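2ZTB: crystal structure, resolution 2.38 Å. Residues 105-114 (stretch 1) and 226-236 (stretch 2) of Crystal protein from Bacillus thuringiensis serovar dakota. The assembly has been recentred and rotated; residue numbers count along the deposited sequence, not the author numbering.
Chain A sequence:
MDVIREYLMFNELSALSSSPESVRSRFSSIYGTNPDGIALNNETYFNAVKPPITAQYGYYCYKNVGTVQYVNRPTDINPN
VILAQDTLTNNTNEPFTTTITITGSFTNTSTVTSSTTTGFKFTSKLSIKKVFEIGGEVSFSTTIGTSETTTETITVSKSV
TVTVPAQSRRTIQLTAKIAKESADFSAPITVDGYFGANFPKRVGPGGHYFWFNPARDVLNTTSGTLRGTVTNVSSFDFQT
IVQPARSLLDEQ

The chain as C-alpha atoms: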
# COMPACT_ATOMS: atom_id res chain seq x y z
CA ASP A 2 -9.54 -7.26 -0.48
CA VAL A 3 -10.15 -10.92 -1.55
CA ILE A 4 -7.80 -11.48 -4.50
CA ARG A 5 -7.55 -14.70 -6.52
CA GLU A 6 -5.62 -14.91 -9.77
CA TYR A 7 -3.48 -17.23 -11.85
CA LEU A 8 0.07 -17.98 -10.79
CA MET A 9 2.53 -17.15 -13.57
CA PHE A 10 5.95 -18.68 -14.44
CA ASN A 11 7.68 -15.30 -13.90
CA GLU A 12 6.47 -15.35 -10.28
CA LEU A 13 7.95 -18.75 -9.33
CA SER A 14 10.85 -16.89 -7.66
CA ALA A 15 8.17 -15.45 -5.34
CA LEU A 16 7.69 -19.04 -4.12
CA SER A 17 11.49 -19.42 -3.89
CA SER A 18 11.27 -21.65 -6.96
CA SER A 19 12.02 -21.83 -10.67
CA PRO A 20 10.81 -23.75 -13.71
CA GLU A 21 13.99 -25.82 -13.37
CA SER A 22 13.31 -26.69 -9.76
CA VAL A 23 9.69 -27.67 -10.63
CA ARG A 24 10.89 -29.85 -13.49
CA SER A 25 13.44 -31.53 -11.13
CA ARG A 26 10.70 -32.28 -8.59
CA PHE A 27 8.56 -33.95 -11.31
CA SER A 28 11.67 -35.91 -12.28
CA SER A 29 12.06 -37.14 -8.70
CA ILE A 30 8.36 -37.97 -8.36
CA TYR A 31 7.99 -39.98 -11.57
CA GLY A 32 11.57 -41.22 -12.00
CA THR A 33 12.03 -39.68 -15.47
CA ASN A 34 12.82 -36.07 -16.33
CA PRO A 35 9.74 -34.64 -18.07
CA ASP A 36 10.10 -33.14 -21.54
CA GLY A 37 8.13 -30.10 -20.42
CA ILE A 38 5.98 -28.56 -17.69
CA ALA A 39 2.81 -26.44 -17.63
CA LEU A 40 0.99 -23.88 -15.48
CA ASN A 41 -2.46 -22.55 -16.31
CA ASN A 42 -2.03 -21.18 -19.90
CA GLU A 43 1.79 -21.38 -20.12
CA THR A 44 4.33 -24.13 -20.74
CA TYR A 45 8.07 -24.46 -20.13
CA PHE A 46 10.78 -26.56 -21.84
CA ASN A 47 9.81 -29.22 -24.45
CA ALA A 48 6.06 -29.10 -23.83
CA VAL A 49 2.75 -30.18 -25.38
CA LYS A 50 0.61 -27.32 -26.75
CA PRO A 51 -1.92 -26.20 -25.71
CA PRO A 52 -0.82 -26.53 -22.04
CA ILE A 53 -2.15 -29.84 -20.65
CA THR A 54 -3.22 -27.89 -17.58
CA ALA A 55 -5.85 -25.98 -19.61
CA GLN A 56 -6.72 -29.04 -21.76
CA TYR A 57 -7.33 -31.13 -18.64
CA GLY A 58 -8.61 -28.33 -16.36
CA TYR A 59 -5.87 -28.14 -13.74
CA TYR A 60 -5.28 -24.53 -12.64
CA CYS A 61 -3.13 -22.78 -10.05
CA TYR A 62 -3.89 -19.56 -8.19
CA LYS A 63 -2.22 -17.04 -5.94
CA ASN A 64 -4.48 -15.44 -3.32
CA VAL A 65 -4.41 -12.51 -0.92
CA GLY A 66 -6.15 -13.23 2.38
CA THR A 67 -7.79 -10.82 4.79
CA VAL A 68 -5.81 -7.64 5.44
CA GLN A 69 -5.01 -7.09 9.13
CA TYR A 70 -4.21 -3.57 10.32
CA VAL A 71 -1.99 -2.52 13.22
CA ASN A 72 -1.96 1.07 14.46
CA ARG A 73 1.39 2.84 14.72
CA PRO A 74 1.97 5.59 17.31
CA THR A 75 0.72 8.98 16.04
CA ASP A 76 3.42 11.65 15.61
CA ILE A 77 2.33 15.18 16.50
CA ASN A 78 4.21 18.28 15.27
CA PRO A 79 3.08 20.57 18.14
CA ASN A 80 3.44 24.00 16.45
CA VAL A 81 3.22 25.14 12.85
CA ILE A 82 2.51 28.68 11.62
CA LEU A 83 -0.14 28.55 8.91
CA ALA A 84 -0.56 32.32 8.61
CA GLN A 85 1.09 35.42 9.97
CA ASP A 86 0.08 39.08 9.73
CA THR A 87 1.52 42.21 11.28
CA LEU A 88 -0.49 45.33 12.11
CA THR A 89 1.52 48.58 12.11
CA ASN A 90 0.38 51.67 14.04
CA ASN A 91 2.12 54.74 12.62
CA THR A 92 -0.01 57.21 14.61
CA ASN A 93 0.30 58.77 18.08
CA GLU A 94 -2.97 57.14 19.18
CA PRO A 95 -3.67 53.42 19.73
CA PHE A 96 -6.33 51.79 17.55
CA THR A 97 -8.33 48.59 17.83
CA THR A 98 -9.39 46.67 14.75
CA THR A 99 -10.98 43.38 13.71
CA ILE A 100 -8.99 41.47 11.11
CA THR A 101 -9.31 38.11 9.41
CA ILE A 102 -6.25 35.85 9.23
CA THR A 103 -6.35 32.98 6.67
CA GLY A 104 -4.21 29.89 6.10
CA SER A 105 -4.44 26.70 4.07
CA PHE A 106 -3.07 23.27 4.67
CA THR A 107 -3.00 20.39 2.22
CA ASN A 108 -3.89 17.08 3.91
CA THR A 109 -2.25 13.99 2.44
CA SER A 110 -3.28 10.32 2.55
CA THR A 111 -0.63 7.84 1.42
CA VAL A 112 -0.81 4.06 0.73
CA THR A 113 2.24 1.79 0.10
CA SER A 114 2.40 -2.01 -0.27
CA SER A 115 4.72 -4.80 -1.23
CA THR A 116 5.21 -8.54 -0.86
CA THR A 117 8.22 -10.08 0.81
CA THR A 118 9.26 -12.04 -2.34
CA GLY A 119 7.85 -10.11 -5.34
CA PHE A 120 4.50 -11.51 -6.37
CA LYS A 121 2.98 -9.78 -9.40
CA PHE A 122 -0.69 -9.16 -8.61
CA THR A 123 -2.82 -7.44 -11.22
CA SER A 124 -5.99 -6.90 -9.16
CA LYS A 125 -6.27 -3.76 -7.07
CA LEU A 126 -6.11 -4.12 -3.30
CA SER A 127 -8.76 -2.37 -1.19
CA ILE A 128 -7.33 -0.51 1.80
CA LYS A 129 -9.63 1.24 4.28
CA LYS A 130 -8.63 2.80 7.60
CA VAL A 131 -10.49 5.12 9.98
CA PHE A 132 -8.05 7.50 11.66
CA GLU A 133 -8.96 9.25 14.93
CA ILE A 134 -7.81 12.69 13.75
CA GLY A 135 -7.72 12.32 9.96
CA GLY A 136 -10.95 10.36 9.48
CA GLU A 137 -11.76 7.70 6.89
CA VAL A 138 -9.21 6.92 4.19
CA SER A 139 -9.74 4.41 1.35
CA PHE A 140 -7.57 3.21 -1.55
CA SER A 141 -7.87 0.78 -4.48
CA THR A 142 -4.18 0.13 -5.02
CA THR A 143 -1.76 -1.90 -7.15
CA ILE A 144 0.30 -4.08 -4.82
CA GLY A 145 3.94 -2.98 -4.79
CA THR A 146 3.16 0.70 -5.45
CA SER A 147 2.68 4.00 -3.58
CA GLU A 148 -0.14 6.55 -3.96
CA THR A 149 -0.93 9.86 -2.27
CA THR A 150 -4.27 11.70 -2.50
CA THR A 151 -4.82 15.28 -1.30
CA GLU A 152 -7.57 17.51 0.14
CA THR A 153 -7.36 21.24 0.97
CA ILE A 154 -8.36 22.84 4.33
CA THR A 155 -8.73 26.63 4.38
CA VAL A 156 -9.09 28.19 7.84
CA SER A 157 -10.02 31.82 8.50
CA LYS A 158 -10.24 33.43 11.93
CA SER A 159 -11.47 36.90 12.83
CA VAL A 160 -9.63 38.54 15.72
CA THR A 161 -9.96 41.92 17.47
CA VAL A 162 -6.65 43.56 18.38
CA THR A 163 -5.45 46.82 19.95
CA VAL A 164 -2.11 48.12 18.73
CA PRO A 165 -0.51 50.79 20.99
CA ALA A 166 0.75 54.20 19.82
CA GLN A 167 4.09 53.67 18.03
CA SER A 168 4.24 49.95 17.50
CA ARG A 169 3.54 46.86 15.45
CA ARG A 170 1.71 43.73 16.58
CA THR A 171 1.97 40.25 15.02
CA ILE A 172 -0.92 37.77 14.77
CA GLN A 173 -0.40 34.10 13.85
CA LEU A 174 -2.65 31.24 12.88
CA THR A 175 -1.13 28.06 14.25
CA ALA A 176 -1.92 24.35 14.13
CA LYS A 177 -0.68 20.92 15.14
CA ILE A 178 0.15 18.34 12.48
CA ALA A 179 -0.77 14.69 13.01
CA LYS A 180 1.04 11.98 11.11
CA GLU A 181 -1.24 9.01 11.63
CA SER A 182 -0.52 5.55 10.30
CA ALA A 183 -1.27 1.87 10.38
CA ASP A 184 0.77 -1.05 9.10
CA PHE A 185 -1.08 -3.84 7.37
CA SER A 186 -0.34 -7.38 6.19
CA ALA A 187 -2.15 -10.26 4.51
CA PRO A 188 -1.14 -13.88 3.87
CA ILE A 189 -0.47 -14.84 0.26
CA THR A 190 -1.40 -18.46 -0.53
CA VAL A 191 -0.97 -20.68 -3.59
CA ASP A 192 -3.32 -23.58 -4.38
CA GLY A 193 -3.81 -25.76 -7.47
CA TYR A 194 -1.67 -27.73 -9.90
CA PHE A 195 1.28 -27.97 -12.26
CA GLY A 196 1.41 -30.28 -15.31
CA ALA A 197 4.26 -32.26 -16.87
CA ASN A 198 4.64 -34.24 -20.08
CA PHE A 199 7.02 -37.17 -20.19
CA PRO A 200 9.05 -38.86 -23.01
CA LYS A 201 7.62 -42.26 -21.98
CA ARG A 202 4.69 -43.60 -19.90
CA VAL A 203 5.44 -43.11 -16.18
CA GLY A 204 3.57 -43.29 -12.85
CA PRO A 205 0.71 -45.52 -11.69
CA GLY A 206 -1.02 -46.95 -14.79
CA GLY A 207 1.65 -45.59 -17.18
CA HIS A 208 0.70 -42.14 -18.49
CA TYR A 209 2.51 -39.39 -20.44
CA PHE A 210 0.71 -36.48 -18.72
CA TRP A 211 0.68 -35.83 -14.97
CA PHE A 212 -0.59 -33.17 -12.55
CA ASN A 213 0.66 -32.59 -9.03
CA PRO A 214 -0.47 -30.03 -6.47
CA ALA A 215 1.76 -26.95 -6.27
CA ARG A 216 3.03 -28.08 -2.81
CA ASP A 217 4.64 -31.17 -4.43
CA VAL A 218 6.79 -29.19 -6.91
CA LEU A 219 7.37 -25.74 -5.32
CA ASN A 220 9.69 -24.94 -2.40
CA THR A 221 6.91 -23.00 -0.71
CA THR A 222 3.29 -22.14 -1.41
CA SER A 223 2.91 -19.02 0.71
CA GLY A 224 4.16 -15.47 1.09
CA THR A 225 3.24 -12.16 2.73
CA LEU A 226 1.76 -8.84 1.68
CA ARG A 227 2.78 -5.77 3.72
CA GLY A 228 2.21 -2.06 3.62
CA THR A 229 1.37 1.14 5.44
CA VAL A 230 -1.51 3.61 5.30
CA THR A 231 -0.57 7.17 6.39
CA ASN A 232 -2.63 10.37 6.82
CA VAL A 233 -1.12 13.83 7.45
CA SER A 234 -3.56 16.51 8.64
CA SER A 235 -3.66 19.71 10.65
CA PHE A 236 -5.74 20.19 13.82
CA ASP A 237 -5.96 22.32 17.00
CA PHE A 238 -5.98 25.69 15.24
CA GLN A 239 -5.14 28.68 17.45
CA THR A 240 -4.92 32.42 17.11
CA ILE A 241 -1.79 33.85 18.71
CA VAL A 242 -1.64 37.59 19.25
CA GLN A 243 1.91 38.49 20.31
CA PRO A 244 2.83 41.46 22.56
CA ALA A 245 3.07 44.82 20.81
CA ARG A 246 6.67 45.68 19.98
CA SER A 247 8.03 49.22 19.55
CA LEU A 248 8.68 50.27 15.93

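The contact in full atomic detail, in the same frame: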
# COMPACT_ATOMS: atom_id res chain seq x y z
N SER A 105 -4.02 28.00 4.58
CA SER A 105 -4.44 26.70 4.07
C SER A 105 -3.39 25.63 4.23
O SER A 105 -2.19 25.89 4.22
CB SER A 105 -4.96 26.75 2.64
OG SER A 105 -4.01 27.32 1.78
N PHE A 106 -3.88 24.41 4.40
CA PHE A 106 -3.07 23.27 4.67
C PHE A 106 -3.57 22.18 3.73
O PHE A 106 -4.78 22.03 3.54
CB PHE A 106 -3.27 22.86 6.13
CG PHE A 106 -2.36 21.76 6.59
CD1 PHE A 106 -1.18 22.07 7.24
CD2 PHE A 106 -2.70 20.43 6.42
CE1 PHE A 106 -0.36 21.07 7.70
CE2 PHE A 106 -1.89 19.42 6.88
CZ PHE A 106 -0.72 19.74 7.51
N THR A 107 -2.64 21.47 3.11
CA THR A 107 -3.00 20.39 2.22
C THR A 107 -2.79 19.06 2.95
O THR A 107 -1.65 18.67 3.25
CB THR A 107 -2.24 20.48 0.88
OG1 THR A 107 -2.56 21.73 0.27
CG2 THR A 107 -2.63 19.35 -0.06
N ASN A 108 -3.91 18.39 3.26
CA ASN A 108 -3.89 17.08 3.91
C ASN A 108 -3.44 16.06 2.89
O ASN A 108 -3.85 16.13 1.74
CB ASN A 108 -5.28 16.67 4.42
CG ASN A 108 -5.84 17.60 5.48
OD1 ASN A 108 -5.11 18.32 6.18
ND2 ASN A 108 -7.15 17.57 5.64
N THR A 109 -2.60 15.12 3.31
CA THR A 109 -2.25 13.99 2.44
C THR A 109 -2.65 12.65 3.05
O THR A 109 -2.56 12.46 4.28
CB THR A 109 -0.75 13.96 2.06
OG1 THR A 109 0.05 13.97 3.24
CG2 THR A 109 -0.38 15.16 1.19
N SER A 110 -3.08 11.74 2.19
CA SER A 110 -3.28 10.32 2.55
C SER A 110 -2.44 9.47 1.62
O SER A 110 -2.59 9.57 0.41
CB SER A 110 -4.75 9.92 2.40
OG SER A 110 -5.60 10.85 3.03
N THR A 111 -1.57 8.65 2.19
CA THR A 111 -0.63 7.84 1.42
C THR A 111 -0.82 6.33 1.68
O THR A 111 -0.93 5.90 2.84
CB THR A 111 0.82 8.28 1.69
OG1 THR A 111 0.96 9.67 1.34
CG2 THR A 111 1.86 7.45 0.88
N VAL A 112 -0.90 5.53 0.62
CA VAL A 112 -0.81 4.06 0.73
C VAL A 112 0.51 3.55 0.08
O VAL A 112 1.00 4.13 -0.90
CB VAL A 112 -2.08 3.33 0.16
CG1 VAL A 112 -2.14 3.43 -1.37
CG2 VAL A 112 -2.16 1.87 0.64
N THR A 113 1.09 2.51 0.67
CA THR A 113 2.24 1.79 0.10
C THR A 113 2.08 0.30 0.43
O THR A 113 1.54 -0.06 1.49
CB THR A 113 3.61 2.39 0.57
OG1 THR A 113 4.68 1.88 -0.23
CG2 THR A 113 3.87 2.10 2.05
N SER A 114 2.50 -0.56 -0.49
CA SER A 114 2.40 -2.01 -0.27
C SER A 114 3.49 -2.71 -1.01
O SER A 114 4.12 -2.14 -1.89
CB SER A 114 1.04 -2.60 -0.69
OG SER A 114 0.71 -2.26 -2.02
N LEU A 226 1.97 -10.20 2.12
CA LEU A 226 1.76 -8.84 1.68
C LEU A 226 1.97 -7.93 2.88
O LEU A 226 1.61 -8.29 3.99
CB LEU A 226 0.37 -8.67 1.07
CG LEU A 226 -0.08 -7.27 0.60
CD1 LEU A 226 -0.96 -7.42 -0.63
CD2 LEU A 226 -0.83 -6.54 1.68
N ARG A 227 2.59 -6.77 2.66
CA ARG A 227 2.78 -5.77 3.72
C ARG A 227 2.59 -4.38 3.15
O ARG A 227 2.69 -4.17 1.94
CB ARG A 227 4.18 -5.86 4.34
CG ARG A 227 4.41 -7.14 5.11
CD ARG A 227 5.69 -7.15 5.88
NE ARG A 227 5.86 -8.43 6.56
CZ ARG A 227 5.54 -8.67 7.83
NH1 ARG A 227 5.04 -7.69 8.60
NH2 ARG A 227 5.74 -9.88 8.35
N GLY A 228 2.28 -3.44 4.03
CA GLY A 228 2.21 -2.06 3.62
C GLY A 228 1.90 -1.17 4.79
O GLY A 228 1.86 -1.64 5.93
N THR A 229 1.70 0.10 4.47
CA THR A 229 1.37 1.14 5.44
C THR A 229 0.35 2.10 4.83
O THR A 229 0.42 2.44 3.65
CB THR A 229 2.63 1.92 5.87
OG1 THR A 229 3.62 0.99 6.31
CG2 THR A 229 2.31 2.90 7.03
N VAL A 230 -0.58 2.54 5.66
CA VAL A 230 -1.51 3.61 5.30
C VAL A 230 -1.27 4.80 6.25
O VAL A 230 -1.36 4.64 7.46
CB VAL A 230 -2.98 3.11 5.22
CG1 VAL A 230 -3.40 2.40 6.50
CG2 VAL A 230 -3.94 4.25 4.87
N THR A 231 -0.87 5.93 5.67
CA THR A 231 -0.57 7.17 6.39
C THR A 231 -1.57 8.30 6.04
O THR A 231 -2.14 8.33 4.93
CB THR A 231 0.85 7.63 6.13
OG1 THR A 231 1.76 6.60 6.52
CG2 THR A 231 1.19 8.88 6.93
N ASN A 232 -1.82 9.17 7.01
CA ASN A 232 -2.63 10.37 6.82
C ASN A 232 -1.91 11.50 7.54
O ASN A 232 -1.48 11.33 8.69
CB ASN A 232 -4.07 10.17 7.31
CG ASN A 232 -5.02 11.30 6.87
OD1 ASN A 232 -5.69 11.20 5.85
ND2 ASN A 232 -5.07 12.39 7.65
N VAL A 233 -1.70 12.62 6.84
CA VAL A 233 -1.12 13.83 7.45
C VAL A 233 -2.17 14.95 7.38
O VAL A 233 -2.68 15.28 6.31
CB VAL A 233 0.26 14.24 6.83
CG1 VAL A 233 0.90 15.42 7.58
CG2 VAL A 233 1.25 13.06 6.86
N SER A 234 -2.55 15.45 8.55
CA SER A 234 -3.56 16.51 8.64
C SER A 234 -3.26 17.50 9.76
O SER A 234 -2.46 17.22 10.66
CB SER A 234 -4.97 15.92 8.78
OG SER A 234 -5.11 15.20 10.00
N SER A 235 -3.86 18.67 9.66
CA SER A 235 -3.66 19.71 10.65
C SER A 235 -4.90 19.74 11.54
O SER A 235 -5.99 19.42 11.08
CB SER A 235 -3.41 21.06 9.99
OG SER A 235 -4.54 21.45 9.25
N PHE A 236 -4.69 20.09 12.80
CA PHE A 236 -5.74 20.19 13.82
C PHE A 236 -5.30 21.16 14.92
O PHE A 236 -4.16 21.63 14.92
CB PHE A 236 -6.09 18.79 14.37
CG PHE A 236 -4.99 18.14 15.18
CD1 PHE A 236 -5.15 17.91 16.54
CD2 PHE A 236 -3.79 17.73 14.57
CE1 PHE A 236 -4.14 17.30 17.29
CE2 PHE A 236 -2.78 17.12 15.32
CZ PHE A 236 -2.97 16.91 16.69
O HOH W 1 1.79 5.01 3.84

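Two antiparallel β-strands that lie far apart in sequence illustrate a general principle: the backbone supplies a regular ladder of hydrogen bonds, and the side chains adjust the fit on each face. Here residues 105-114 and 226-236 run at 169° to one another, their axes approach to 4.6 Å, and together they bury 674 Å².

Ser105 makes no contact, and the pairing is opened by an aromatic ring. Phe106, with chi1 in the t well, directs its CB toward the partner strand and lays its ring beneath Ser235. The Ser235 CB sits 3.5 Å from the centroid of the Phe106 ring, only 6° off the normal, a CH-π contact over the face. A small side chain suits this position because it allows such a close approach, although Ser235 OG finds no hydrogen-bonding partner. Thr107 points away and leaves the contact to its neighbours.

Asn108 starts sideways, but its end swings nearer, bringing OD1 to 3.4 Å from Ser234 CA. That oxygen also lacks a partner, so the side chain contributes packing rather than a polar bond. Its backbone is already engaged: Asn108 CA lies 3.2 Å from Val233 O in a CA-H...O contact.

The regular ladder begins at Thr109. Thr109 N donates to Val233 O at 3.0 Å, and Val233 N returns a straighter bond to Thr109 O at 2.7 Å. On the same face the two β-branched side chains meet, with Thr109 OG1 3.6 Å from Val233 CB; the valine has the largest covered area of any residue in its strand.

Ser110 pairs with Asn232 at a non-hydrogen-bonded site, where the CA atoms draw in to 4.3 Å and side chains can supply what the backbone does not. Ser110 OG donates to Asn232 OD1 at 2.8 Å, the one direct side-chain hydrogen bond between the strands. Chi1 of m on the serine and t on the asparagine brings the two groups together.

At Thr111 the ladder resumes: Thr111 N to Thr231 O and Thr231 N to Thr111 O are both 2.8 Å. A water reinforces this rung, donating to Thr111 O at 3.0 Å and, weakly, to Thr229 O at 2.9 Å, while also bonding Thr231 OG1 at 3.1 Å.

Val112 and Val230 lie on the face that carries Ser110 and Asn232, paired across a non-hydrogen-bonded site with their CA atoms 4.6 Å apart, but their side chains do not touch. Both are buried, and their branched, apolar side chains suit a setting that asks for no polar partner. The backbone adds CA-H...O contacts beside them, Val230 CA to Thr111 O at 3.4 Å and Val112 CA to Thr229 O at 3.6 Å.

Thr113 closes the ladder with Thr229: Thr113 N to Thr229 O is 3.1 Å and Thr229 N to Thr113 O is 3.0 Å. Their side chains touch too, Thr113 CG2 lying 4.0 Å from Thr229 CB.

Finally, Ser114 meets Gly228, their CA atoms just 3.9 Å apart. Glycine fits this pinch exactly, since a CB there would fall 2.1 Å from Thr113 O.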